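Local coordinates for protein 5'-tyrosyl-DNA phosphodiesterase (Caenorhabditis elegans, PDB 4FVA) that belongs to the endonuclease/exonuclease/phosphatase family, with a DNase I-like fold of two packed beta sheets that carries a bound magnesium ion, at residues Ser15-Asn20 / His38-Val43; Ile97-Ser102 / Cys138-Phe143; Phe121-His126 / Ala158-Gly163; Asp182-Ala187 / Lys212-Arg217. All coordinates share one frame; numbering follows the deposited sequence.

Contact 1. Residues Ser15-Asn20 / His38-Val43; sequences SVMSWN and HIVKNV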
# COMPACT_ATOMS: atom_id res chain seq x y z
N SER A 15 8.07 -2.42 -9.85
CA SER A 15 7.40 -3.20 -8.81
C SER A 15 6.89 -2.31 -7.67
O SER A 15 7.60 -1.42 -7.18
CB SER A 15 8.32 -4.29 -8.25
OG SER A 15 9.49 -3.72 -7.69
N VAL A 16 5.65 -2.55 -7.26
CA VAL A 16 5.06 -1.78 -6.19
C VAL A 16 4.60 -2.73 -5.10
O VAL A 16 3.88 -3.70 -5.37
CB VAL A 16 3.86 -0.95 -6.66
CG1 VAL A 16 3.32 -0.10 -5.49
CG2 VAL A 16 4.26 -0.06 -7.84
N MET A 17 5.04 -2.46 -3.88
CA MET A 17 4.71 -3.27 -2.72
C MET A 17 3.94 -2.38 -1.75
O MET A 17 4.25 -1.19 -1.62
CB MET A 17 5.98 -3.79 -2.06
CG MET A 17 5.74 -4.60 -0.78
SD MET A 17 7.28 -5.39 -0.30
CE MET A 17 6.91 -5.81 1.40
N SER A 18 2.91 -2.94 -1.10
CA SER A 18 2.12 -2.21 -0.11
C SER A 18 1.90 -3.07 1.13
O SER A 18 1.62 -4.27 1.01
CB SER A 18 0.77 -1.79 -0.69
OG SER A 18 -0.00 -1.10 0.28
N TRP A 19 2.01 -2.46 2.31
CA TRP A 19 1.99 -3.24 3.55
C TRP A 19 1.50 -2.42 4.73
O TRP A 19 2.07 -1.37 5.06
CB TRP A 19 3.40 -3.75 3.85
CG TRP A 19 3.46 -5.00 4.68
CD1 TRP A 19 2.42 -5.66 5.28
CD2 TRP A 19 4.65 -5.75 4.99
NE1 TRP A 19 2.88 -6.77 5.94
CE2 TRP A 19 4.25 -6.85 5.78
CE3 TRP A 19 6.00 -5.60 4.68
CZ2 TRP A 19 5.16 -7.81 6.24
CZ3 TRP A 19 6.91 -6.54 5.15
CH2 TRP A 19 6.48 -7.64 5.93
N ASN A 20 0.45 -2.91 5.37
CA ASN A 20 0.05 -2.38 6.66
C ASN A 20 0.91 -3.09 7.68
O ASN A 20 0.77 -4.31 7.86
CB ASN A 20 -1.45 -2.60 6.91
CG ASN A 20 -1.88 -2.15 8.29
OD1 ASN A 20 -1.12 -2.25 9.25
ND2 ASN A 20 -3.11 -1.64 8.40
N HIS A 38 13.90 -6.15 6.77
CA HIS A 38 14.57 -7.31 6.21
C HIS A 38 13.87 -7.82 4.95
O HIS A 38 14.51 -8.07 3.91
CB HIS A 38 14.64 -8.42 7.25
CG HIS A 38 15.53 -9.56 6.87
ND1 HIS A 38 15.09 -10.63 6.12
CD2 HIS A 38 16.83 -9.80 7.14
CE1 HIS A 38 16.09 -11.48 5.94
NE2 HIS A 38 17.16 -10.99 6.55
N ILE A 39 12.55 -7.97 5.03
CA ILE A 39 11.77 -8.48 3.91
C ILE A 39 11.79 -7.52 2.72
O ILE A 39 11.92 -7.94 1.57
CB ILE A 39 10.31 -8.82 4.36
CG1 ILE A 39 10.31 -10.14 5.14
CG2 ILE A 39 9.39 -8.91 3.16
CD1 ILE A 39 9.18 -10.27 6.15
N VAL A 40 11.68 -6.23 3.02
CA VAL A 40 11.79 -5.19 1.99
C VAL A 40 13.11 -5.31 1.21
O VAL A 40 13.11 -5.29 -0.02
CB VAL A 40 11.69 -3.76 2.61
CG1 VAL A 40 12.02 -2.68 1.55
CG2 VAL A 40 10.31 -3.52 3.20
N LYS A 41 14.22 -5.48 1.92
CA LYS A 41 15.53 -5.61 1.27
C LYS A 41 15.61 -6.86 0.40
O LYS A 41 16.38 -6.89 -0.56
CB LYS A 41 16.65 -5.62 2.31
CG LYS A 41 16.89 -4.26 3.01
CD LYS A 41 17.93 -4.47 4.10
CE LYS A 41 17.68 -3.60 5.30
NZ LYS A 41 18.82 -3.73 6.27
N ASN A 42 14.86 -7.90 0.76
CA ASN A 42 14.85 -9.14 -0.04
C ASN A 42 13.89 -9.13 -1.24
O ASN A 42 14.21 -9.70 -2.29
CB ASN A 42 14.61 -10.35 0.85
CG ASN A 42 15.85 -10.75 1.62
OD1 ASN A 42 16.69 -11.53 1.12
ND2 ASN A 42 16.01 -10.19 2.82
N VAL A 43 12.73 -8.52 -1.07
CA VAL A 43 11.79 -8.36 -2.18
C VAL A 43 12.30 -7.25 -3.08
O VAL A 43 12.09 -7.29 -4.28
CB VAL A 43 10.36 -8.03 -1.68
CG1 VAL A 43 9.45 -7.75 -2.86
CG2 VAL A 43 9.82 -9.19 -0.83
O HOH W 1 9.36 -6.07 -5.99

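Contact 2. Residues Ile97-Ser102 / Cys138-Phe143; sequences IHFQNS and CAQFGF. With EDO (1,2-ethanediol), chain E.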
# COMPACT_ATOMS: atom_id res chain seq x y z
N ILE A 97 -3.49 14.78 1.60
CA ILE A 97 -4.86 15.26 1.74
C ILE A 97 -5.51 14.56 2.91
O ILE A 97 -5.63 13.33 2.92
CB ILE A 97 -5.70 14.97 0.49
CG1 ILE A 97 -5.02 15.53 -0.76
CG2 ILE A 97 -7.12 15.51 0.68
CD1 ILE A 97 -5.72 15.14 -2.04
N HIS A 98 -5.94 15.35 3.90
CA HIS A 98 -6.66 14.80 5.05
C HIS A 98 -8.13 14.59 4.73
O HIS A 98 -8.82 15.52 4.31
CB HIS A 98 -6.48 15.73 6.27
CG HIS A 98 -5.10 15.70 6.85
ND1 HIS A 98 -4.00 16.24 6.20
CD2 HIS A 98 -4.64 15.23 8.03
CE1 HIS A 98 -2.93 16.08 6.95
NE2 HIS A 98 -3.28 15.47 8.07
N PHE A 99 -8.61 13.35 4.88
CA PHE A 99 -10.02 13.07 4.66
C PHE A 99 -10.83 13.85 5.69
O PHE A 99 -10.64 13.69 6.90
CB PHE A 99 -10.32 11.57 4.77
CG PHE A 99 -9.64 10.73 3.72
CD1 PHE A 99 -9.58 11.15 2.40
CD2 PHE A 99 -9.13 9.48 4.05
CE1 PHE A 99 -8.98 10.36 1.43
CE2 PHE A 99 -8.51 8.68 3.09
CZ PHE A 99 -8.45 9.12 1.78
N GLN A 100 -11.72 14.70 5.20
CA GLN A 100 -12.52 15.57 6.04
C GLN A 100 -13.45 14.77 6.96
O GLN A 100 -13.67 15.14 8.11
CB GLN A 100 -13.29 16.55 5.14
CG GLN A 100 -12.33 17.55 4.46
CD GLN A 100 -13.02 18.56 3.53
OE1 GLN A 100 -14.17 18.39 3.14
NE2 GLN A 100 -12.28 19.59 3.13
N ASN A 101 -13.96 13.65 6.46
CA ASN A 101 -14.90 12.82 7.20
C ASN A 101 -14.24 11.77 8.10
O ASN A 101 -14.93 10.90 8.64
CB ASN A 101 -15.83 12.09 6.22
CG ASN A 101 -15.14 10.93 5.52
OD1 ASN A 101 -13.92 10.76 5.63
ND2 ASN A 101 -15.91 10.13 4.79
N SER A 102 -12.93 11.82 8.24
CA SER A 102 -12.25 10.79 9.04
C SER A 102 -12.10 11.14 10.52
O SER A 102 -11.73 12.26 10.88
CB SER A 102 -10.87 10.46 8.47
OG SER A 102 -10.30 9.42 9.24
N CYS A 138 -16.57 4.20 2.24
CA CYS A 138 -17.07 4.21 0.87
C CYS A 138 -16.94 5.59 0.24
O CYS A 138 -16.65 5.72 -0.95
CB CYS A 138 -18.52 3.72 0.80
SG CYS A 138 -18.74 1.98 1.08
N ALA A 139 -17.15 6.63 1.04
CA ALA A 139 -16.97 7.99 0.54
C ALA A 139 -15.51 8.27 0.21
O ALA A 139 -15.20 8.91 -0.80
CB ALA A 139 -17.49 9.00 1.56
N GLN A 140 -14.62 7.82 1.07
CA GLN A 140 -13.19 8.02 0.84
C GLN A 140 -12.75 7.33 -0.45
O GLN A 140 -12.03 7.93 -1.25
CB GLN A 140 -12.38 7.53 2.05
CG GLN A 140 -12.59 8.39 3.30
CD GLN A 140 -12.08 7.72 4.57
OE1 GLN A 140 -11.55 6.60 4.53
NE2 GLN A 140 -12.25 8.39 5.71
N PHE A 141 -13.17 6.09 -0.64
CA PHE A 141 -12.81 5.35 -1.85
C PHE A 141 -13.27 6.11 -3.11
O PHE A 141 -12.51 6.26 -4.06
CB PHE A 141 -13.39 3.94 -1.82
CG PHE A 141 -12.94 3.08 -2.97
CD1 PHE A 141 -11.78 2.33 -2.89
CD2 PHE A 141 -13.69 3.03 -4.15
CE1 PHE A 141 -11.35 1.54 -3.96
CE2 PHE A 141 -13.28 2.25 -5.22
CZ PHE A 141 -12.11 1.50 -5.12
N GLY A 142 -14.52 6.58 -3.09
CA GLY A 142 -15.07 7.34 -4.20
C GLY A 142 -14.24 8.59 -4.45
O GLY A 142 -13.86 8.89 -5.59
N PHE A 143 -13.91 9.28 -3.37
CA PHE A 143 -13.08 10.46 -3.45
C PHE A 143 -11.73 10.12 -4.06
O PHE A 143 -11.24 10.84 -4.94
CB PHE A 143 -12.90 11.07 -2.05
CG PHE A 143 -11.95 12.23 -1.99
CD1 PHE A 143 -12.40 13.53 -2.20
CD2 PHE A 143 -10.60 12.02 -1.72
CE1 PHE A 143 -11.51 14.61 -2.15
CE2 PHE A 143 -9.71 13.09 -1.66
CZ PHE A 143 -10.16 14.39 -1.87
C1 EDO E . -13.88 12.87 2.43
O1 EDO E . -14.77 12.44 1.39
C2 EDO E . -12.87 13.86 1.84
O2 EDO E . -12.22 14.62 2.87

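Contact 3. Residues Phe121-His126 / Ala158-Gly163; sequences FLLNTH and ALVFFG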
# COMPACT_ATOMS: atom_id res chain seq x y z
N PHE A 121 2.44 8.95 -10.74
CA PHE A 121 1.69 9.41 -9.56
C PHE A 121 1.50 8.23 -8.61
O PHE A 121 1.06 7.15 -9.02
CB PHE A 121 0.33 10.01 -9.95
CG PHE A 121 0.43 11.34 -10.66
CD1 PHE A 121 0.72 11.40 -12.02
CD2 PHE A 121 0.20 12.53 -9.96
CE1 PHE A 121 0.81 12.64 -12.67
CE2 PHE A 121 0.27 13.76 -10.59
CZ PHE A 121 0.58 13.82 -11.96
N LEU A 122 1.82 8.45 -7.34
CA LEU A 122 1.70 7.43 -6.31
C LEU A 122 0.69 7.93 -5.30
O LEU A 122 0.90 8.99 -4.71
CB LEU A 122 3.05 7.18 -5.63
CG LEU A 122 4.20 6.79 -6.57
CD1 LEU A 122 5.51 6.54 -5.81
CD2 LEU A 122 3.79 5.56 -7.37
N LEU A 123 -0.38 7.17 -5.10
CA LEU A 123 -1.41 7.53 -4.13
C LEU A 123 -1.60 6.41 -3.11
O LEU A 123 -2.05 5.31 -3.45
CB LEU A 123 -2.73 7.83 -4.84
CG LEU A 123 -2.73 8.99 -5.85
CD1 LEU A 123 -2.20 8.56 -7.22
CD2 LEU A 123 -4.13 9.58 -5.98
N ASN A 124 -1.25 6.70 -1.86
CA ASN A 124 -1.25 5.73 -0.78
C ASN A 124 -2.23 6.16 0.30
O ASN A 124 -2.21 7.32 0.75
CB ASN A 124 0.18 5.63 -0.20
CG ASN A 124 0.31 4.60 0.91
OD1 ASN A 124 -0.50 3.67 1.02
ND2 ASN A 124 1.34 4.76 1.76
N THR A 125 -3.08 5.23 0.73
CA THR A 125 -4.07 5.56 1.74
C THR A 125 -4.33 4.40 2.67
O THR A 125 -4.00 3.26 2.37
CB THR A 125 -5.41 6.04 1.13
OG1 THR A 125 -6.23 6.61 2.16
CG2 THR A 125 -6.15 4.85 0.49
N HIS A 126 -4.92 4.71 3.81
CA HIS A 126 -5.38 3.72 4.76
C HIS A 126 -6.82 4.11 5.07
O HIS A 126 -7.06 4.96 5.93
CB HIS A 126 -4.53 3.79 6.04
CG HIS A 126 -4.90 2.78 7.08
ND1 HIS A 126 -4.36 2.79 8.34
CD2 HIS A 126 -5.77 1.74 7.04
CE1 HIS A 126 -4.87 1.79 9.05
NE2 HIS A 126 -5.72 1.14 8.28
N ALA A 158 0.68 9.05 -18.30
CA ALA A 158 1.33 8.82 -17.01
C ALA A 158 1.02 7.45 -16.41
O ALA A 158 -0.03 6.86 -16.69
CB ALA A 158 0.97 9.91 -16.00
N LEU A 159 1.92 6.96 -15.57
CA LEU A 159 1.63 5.78 -14.75
C LEU A 159 1.02 6.27 -13.45
O LEU A 159 1.58 7.16 -12.79
CB LEU A 159 2.91 5.02 -14.42
CG LEU A 159 3.27 3.77 -15.23
CD1 LEU A 159 4.52 3.11 -14.65
CD2 LEU A 159 2.10 2.81 -15.21
N VAL A 160 -0.14 5.74 -13.10
CA VAL A 160 -0.78 6.10 -11.84
C VAL A 160 -0.99 4.83 -10.99
O VAL A 160 -1.62 3.86 -11.45
CB VAL A 160 -2.14 6.82 -12.08
CG1 VAL A 160 -2.77 7.20 -10.76
CG2 VAL A 160 -1.95 8.06 -12.95
N PHE A 161 -0.47 4.84 -9.77
CA PHE A 161 -0.70 3.73 -8.83
C PHE A 161 -1.49 4.22 -7.62
O PHE A 161 -1.05 5.12 -6.89
CB PHE A 161 0.63 3.10 -8.37
CG PHE A 161 1.42 2.47 -9.49
CD1 PHE A 161 0.95 1.33 -10.12
CD2 PHE A 161 2.61 3.04 -9.93
CE1 PHE A 161 1.66 0.75 -11.17
CE2 PHE A 161 3.34 2.46 -10.98
CZ PHE A 161 2.85 1.31 -11.60
N PHE A 162 -2.64 3.60 -7.39
CA PHE A 162 -3.43 3.92 -6.21
C PHE A 162 -3.75 2.69 -5.38
O PHE A 162 -4.20 1.68 -5.92
CB PHE A 162 -4.74 4.60 -6.59
CG PHE A 162 -5.74 4.58 -5.48
CD1 PHE A 162 -5.57 5.39 -4.36
CD2 PHE A 162 -6.82 3.72 -5.52
CE1 PHE A 162 -6.49 5.36 -3.31
CE2 PHE A 162 -7.74 3.68 -4.48
CZ PHE A 162 -7.57 4.50 -3.37
N GLY A 163 -3.51 2.77 -4.06
CA GLY A 163 -3.87 1.68 -3.18
C GLY A 163 -3.42 1.86 -1.74
O GLY A 163 -3.24 2.99 -1.25

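Contact 4. Residues Asp182-Ala187 / Lys212-Arg217; sequences DAWEAA and KMRFDR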
# COMPACT_ATOMS: atom_id res chain seq x y z
N ASP A 182 -7.59 -3.36 -11.21
CA ASP A 182 -7.14 -3.89 -9.94
C ASP A 182 -6.02 -4.88 -10.23
O ASP A 182 -6.19 -5.84 -10.98
CB ASP A 182 -8.33 -4.57 -9.26
CG ASP A 182 -7.95 -5.22 -7.95
OD1 ASP A 182 -6.84 -5.77 -7.86
OD2 ASP A 182 -8.79 -5.21 -7.01
N ALA A 183 -4.86 -4.63 -9.64
CA ALA A 183 -3.66 -5.43 -9.93
C ALA A 183 -3.87 -6.93 -9.69
O ALA A 183 -3.46 -7.76 -10.49
CB ALA A 183 -2.46 -4.92 -9.12
N TRP A 184 -4.49 -7.28 -8.57
CA TRP A 184 -4.73 -8.68 -8.29
C TRP A 184 -5.63 -9.35 -9.32
O TRP A 184 -5.37 -10.49 -9.73
CB TRP A 184 -5.34 -8.88 -6.90
CG TRP A 184 -5.75 -10.30 -6.67
CD1 TRP A 184 -4.92 -11.36 -6.42
CD2 TRP A 184 -7.09 -10.81 -6.62
NE1 TRP A 184 -5.66 -12.51 -6.23
CE2 TRP A 184 -7.00 -12.20 -6.34
CE3 TRP A 184 -8.35 -10.24 -6.78
CZ2 TRP A 184 -8.13 -13.01 -6.24
CZ3 TRP A 184 -9.48 -11.05 -6.67
CH2 TRP A 184 -9.35 -12.42 -6.40
N GLU A 185 -6.70 -8.66 -9.70
CA GLU A 185 -7.61 -9.16 -10.72
C GLU A 185 -6.92 -9.30 -12.06
O GLU A 185 -7.03 -10.33 -12.71
CB GLU A 185 -8.82 -8.23 -10.86
CG GLU A 185 -9.79 -8.26 -9.70
CD GLU A 185 -10.89 -7.24 -9.90
OE1 GLU A 185 -11.76 -7.10 -9.01
OE2 GLU A 185 -10.89 -6.58 -10.96
N ALA A 186 -6.21 -8.25 -12.48
CA ALA A 186 -5.52 -8.25 -13.77
C ALA A 186 -4.42 -9.31 -13.84
O ALA A 186 -4.01 -9.72 -14.93
CB ALA A 186 -4.95 -6.87 -14.07
N ALA A 187 -3.91 -9.72 -12.68
CA ALA A 187 -2.89 -10.75 -12.66
C ALA A 187 -3.51 -12.15 -12.75
O ALA A 187 -2.78 -13.13 -12.90
CB ALA A 187 -2.04 -10.64 -11.40
N LYS A 212 -11.59 -13.66 6.62
CA LYS A 212 -10.61 -13.47 5.55
C LYS A 212 -11.05 -12.31 4.67
O LYS A 212 -12.20 -12.26 4.23
CB LYS A 212 -10.48 -14.73 4.69
CG LYS A 212 -9.79 -15.90 5.36
CD LYS A 212 -9.27 -16.91 4.34
CE LYS A 212 -10.39 -17.67 3.65
NZ LYS A 212 -9.87 -18.77 2.78
N MET A 213 -10.14 -11.38 4.38
CA MET A 213 -10.51 -10.23 3.57
C MET A 213 -9.40 -9.81 2.63
O MET A 213 -8.22 -10.05 2.88
CB MET A 213 -10.91 -9.05 4.47
CG MET A 213 -12.01 -9.39 5.47
SD MET A 213 -13.55 -9.73 4.60
CE MET A 213 -13.99 -8.10 4.00
N ARG A 214 -9.79 -9.20 1.51
CA ARG A 214 -8.83 -8.62 0.60
C ARG A 214 -8.83 -7.12 0.82
O ARG A 214 -9.27 -6.35 -0.04
CB ARG A 214 -9.18 -8.97 -0.84
CG ARG A 214 -8.11 -8.54 -1.83
CD ARG A 214 -8.24 -9.30 -3.15
NE ARG A 214 -9.34 -8.80 -3.99
CZ ARG A 214 -9.21 -7.80 -4.86
NH1 ARG A 214 -8.05 -7.17 -4.99
NH2 ARG A 214 -10.25 -7.42 -5.59
N PHE A 215 -8.30 -6.73 1.98
CA PHE A 215 -8.30 -5.34 2.43
C PHE A 215 -7.27 -4.52 1.67
O PHE A 215 -7.47 -3.33 1.44
CB PHE A 215 -7.95 -5.29 3.93
CG PHE A 215 -9.11 -5.64 4.85
CD1 PHE A 215 -10.43 -5.49 4.44
CD2 PHE A 215 -8.86 -6.09 6.16
CE1 PHE A 215 -11.48 -5.80 5.31
CE2 PHE A 215 -9.90 -6.40 7.03
CZ PHE A 215 -11.21 -6.25 6.61
N ASP A 216 -6.17 -5.15 1.31
CA ASP A 216 -5.06 -4.44 0.70
C ASP A 216 -5.09 -4.60 -0.81
O ASP A 216 -5.11 -5.72 -1.32
CB ASP A 216 -3.76 -4.96 1.30
CG ASP A 216 -3.78 -4.91 2.82
OD1 ASP A 216 -3.51 -3.82 3.35
OD2 ASP A 216 -4.09 -5.94 3.48
N ARG A 217 -5.12 -3.49 -1.53
CA ARG A 217 -5.27 -3.55 -2.98
C ARG A 217 -4.43 -2.50 -3.68
O ARG A 217 -4.07 -1.47 -3.09
CB ARG A 217 -6.73 -3.37 -3.39
CG ARG A 217 -7.70 -4.33 -2.70
CD ARG A 217 -9.11 -4.22 -3.26
NE ARG A 217 -10.07 -5.00 -2.47
CZ ARG A 217 -11.33 -5.24 -2.84
NH1 ARG A 217 -11.80 -4.76 -3.98
NH2 ARG A 217 -12.12 -5.96 -2.06

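Contact 1. Residues Ser15-Asn20 / His38-Val43
A buried apolar contact of Met17 and Trp19 with Ile39, Val40 and Val43 lays helix 29-43 on strand 13-20, and no hydrogen bond runs directly between the two segments. The short axes are 11.0 Å apart at closest approach and run nearly antiparallel, at 163°. Met17 has its CG anti to the backbone N (chi1 177°) and an extended chain beyond, which ends among three helix residues: SD lies 4.1 Å from Val43 CG1, and CE lies 4.3 Å from Ile39 CG2, with Val40 CG2 slightly farther off. The strand, this helix and strand 47-53 form a beta-alpha-beta unit of the DNase I-like fold, and Leu48 on the third element touches both Met17 and Val40. Trp19 and Ile39 cross at about a right angle. Ile39 CD1 comes to the edge of the indole, near its plane, 3.8 Å from Trp19 CH2, while Ile39 CG2 is 4.0 Å from Trp19 CZ3. At its polar end the indole is hydrogen-bonded through NE1 to His247 O. Beside this apolar patch a water sits 2.9 Å from Ser15 OG and makes a weak bond to Val43 O, spanning strand and helix.

Contact 2. Residues Ile97-Ser102 / Cys138-Phe143
Gln140 lies across one face of the Phe99 ring, with CG over the face, toward the rim, 3.9 Å from the ring centroid in a CH-pi contact. The amide follows the same face: Gln140 CD is 3.5 Å from Phe99 CD2, and the amide and ring planes are only 18° apart. Past the ring, Gln140 NE2 donates to Asn101 OD1 (2.9 Å) in a nearly straight bond, 165° at the hydrogen. The donor is tilted somewhat from the carbonyl plane of Asn101, and the two amides are strongly twisted against each other. Asn101 belongs to a type I turn from Phe99 to Ser102; its CG, set between the backbone N and the carbonyl carbon (chi1 76°), places the amide where OD1 faces Gln140 NE2 and ND2 bonds to Gln136 O. On the next helical turn Phe143 CD2 meets the edge of the Phe99 ring at CE1, 3.9 Å away, and Phe143 CZ touches Ile97 CG2 at 4.1 Å. A 1,2-ethanediol, probably from the crystallisation liquor, places C2 over a face of the Phe143 ring. The loop after strand 90-98 is thus packed on helix 134-154. Because Gln140 OE1 accepts from Glu128 N while NE2 gives to Asn101, both ends of a buried amide are engaged, which fixes which end is oxygen and holds the group flat on the phenyl face.

Contact 3. Residues Phe121-His126 / Ala158-Gly163
Two neighbouring parallel strands of a beta-alpha-beta unit, 118-126 and 159-163, meet here with Phe121 beside Val160 and Leu123 beside Phe162; helix 134-154 makes the connection between them. Their axes are 4.8 Å apart and diverge by 3°. Five backbone hydrogen bonds form the parallel ladder: Phe121 N to Leu159 O, Phe161 N to Phe121 O, Leu123 N to Phe161 O at 2.8 Å, Gly163 N to Leu123 O, and Thr125 N to Gly163 O at 3.0 Å. The last is the most bent, 150° at the hydrogen. On the face of Phe121, Leu123, Val160 and Phe162, Leu123 CD1 rests 3.8 Å from Val160 CG1. Phe162 CG is anti to the backbone N (chi1 163°), which sets the ring beside Leu123 and Thr125: Leu123 CB lies in plane at its edge, 3.8 Å from Phe162 CD1, and Thr125 CG2 comes 3.8 Å from Phe162 CE1. Ile151 and Val148 of helix 134-154 cover this side, touching Val160 and Phe162 respectively. On the other face Leu122 and Phe161 lie side by side, pointing the same way, and Leu122 CD2 reaches the ring edge 3.8 Å from Phe161 CD2. That face turns to the other sheet: Leu122 touches Phe49, and the Asn124 amide bonds to Gln51 NE2 and Leu50 O. With both faces buried, the five N-H groups and their carbonyl partners satisfy one another across the strands and the apolar side chains fill the two layers, while Asn124 supplies a directional polar link between the sheets.

Contact 4. Residues Asp182-Ala187 / Lys212-Arg217
Arg214 and Asp182 reach toward each other tip to tip, and the guanidinium grips one carboxylate oxygen end-on with two nitrogens. Arg214 NH1 lies 2.9 Å from Asp182 OD2 on its syn lone pair, whereas Arg214 NH2, 3.0 Å from the same OD2, comes from 41° above the carboxylate plane. The oxygen itself stays in the guanidinium plane, although the two flat groups are turned 47° apart. A bend at chi3 (76°) sets Arg214 NE near the Trp184 ring, 3.5 Å from CZ3. Trp184 CE3 sits over the centre of the guanidinium face, 3.2 Å from Arg214 CZ, and Arg214 CD makes a CH-pi contact with the six-membered ring at 4.1 Å from its centroid. Over the opposite guanidinium face stands Arg217 NE, which donates 2.9 Å to Arg214 O and ties the two arginines together. Glu185 OE1 adds a long salt bridge to Arg214 NH2 at 3.8 Å, so that acidic groups probably offset much of the positive charge gathered here. In the next shell, Trp184 NE1 bonds to Asp190 O, and the indole meets Phe229 edge-to-face. Asp182 is also the N-cap of helix 183-186: its OD1 accepts weakly from Trp184 N and Glu185 N, and weakly from Arg214 NH1, while OD2 takes the two stronger arginine bonds. The arrangement is an N-cap aspartate built into a salt-bridge network, joining the start of a short helix to the break in strand 212-221 in one sheet of the DNase I-like fold.

Overall arrangement
From the N terminus, contact 1 closes a short loop within the first beta-alpha-beta unit and is complete before the others begin. Contacts 2 and 3 cross: 97-102 and 121-126 are followed in turn by 138-143 and 158-163, so helix 134-154 is met by both the loop at 97-102 and the strands it connects; Phe99 packs against Thr125 and Phe141 against Phe162. Contact 4 closes last, and its strand 212-221 neighbours strand 159-163 of contact 3. Contact 1 belongs to the six-stranded sheet and the other three reach the second sheet; Val16 packing on Phe161 joins the two. Near the sheet ends, Asn20 touches His126 and Asp216 and bonds to Glu52, a magnesium ligand.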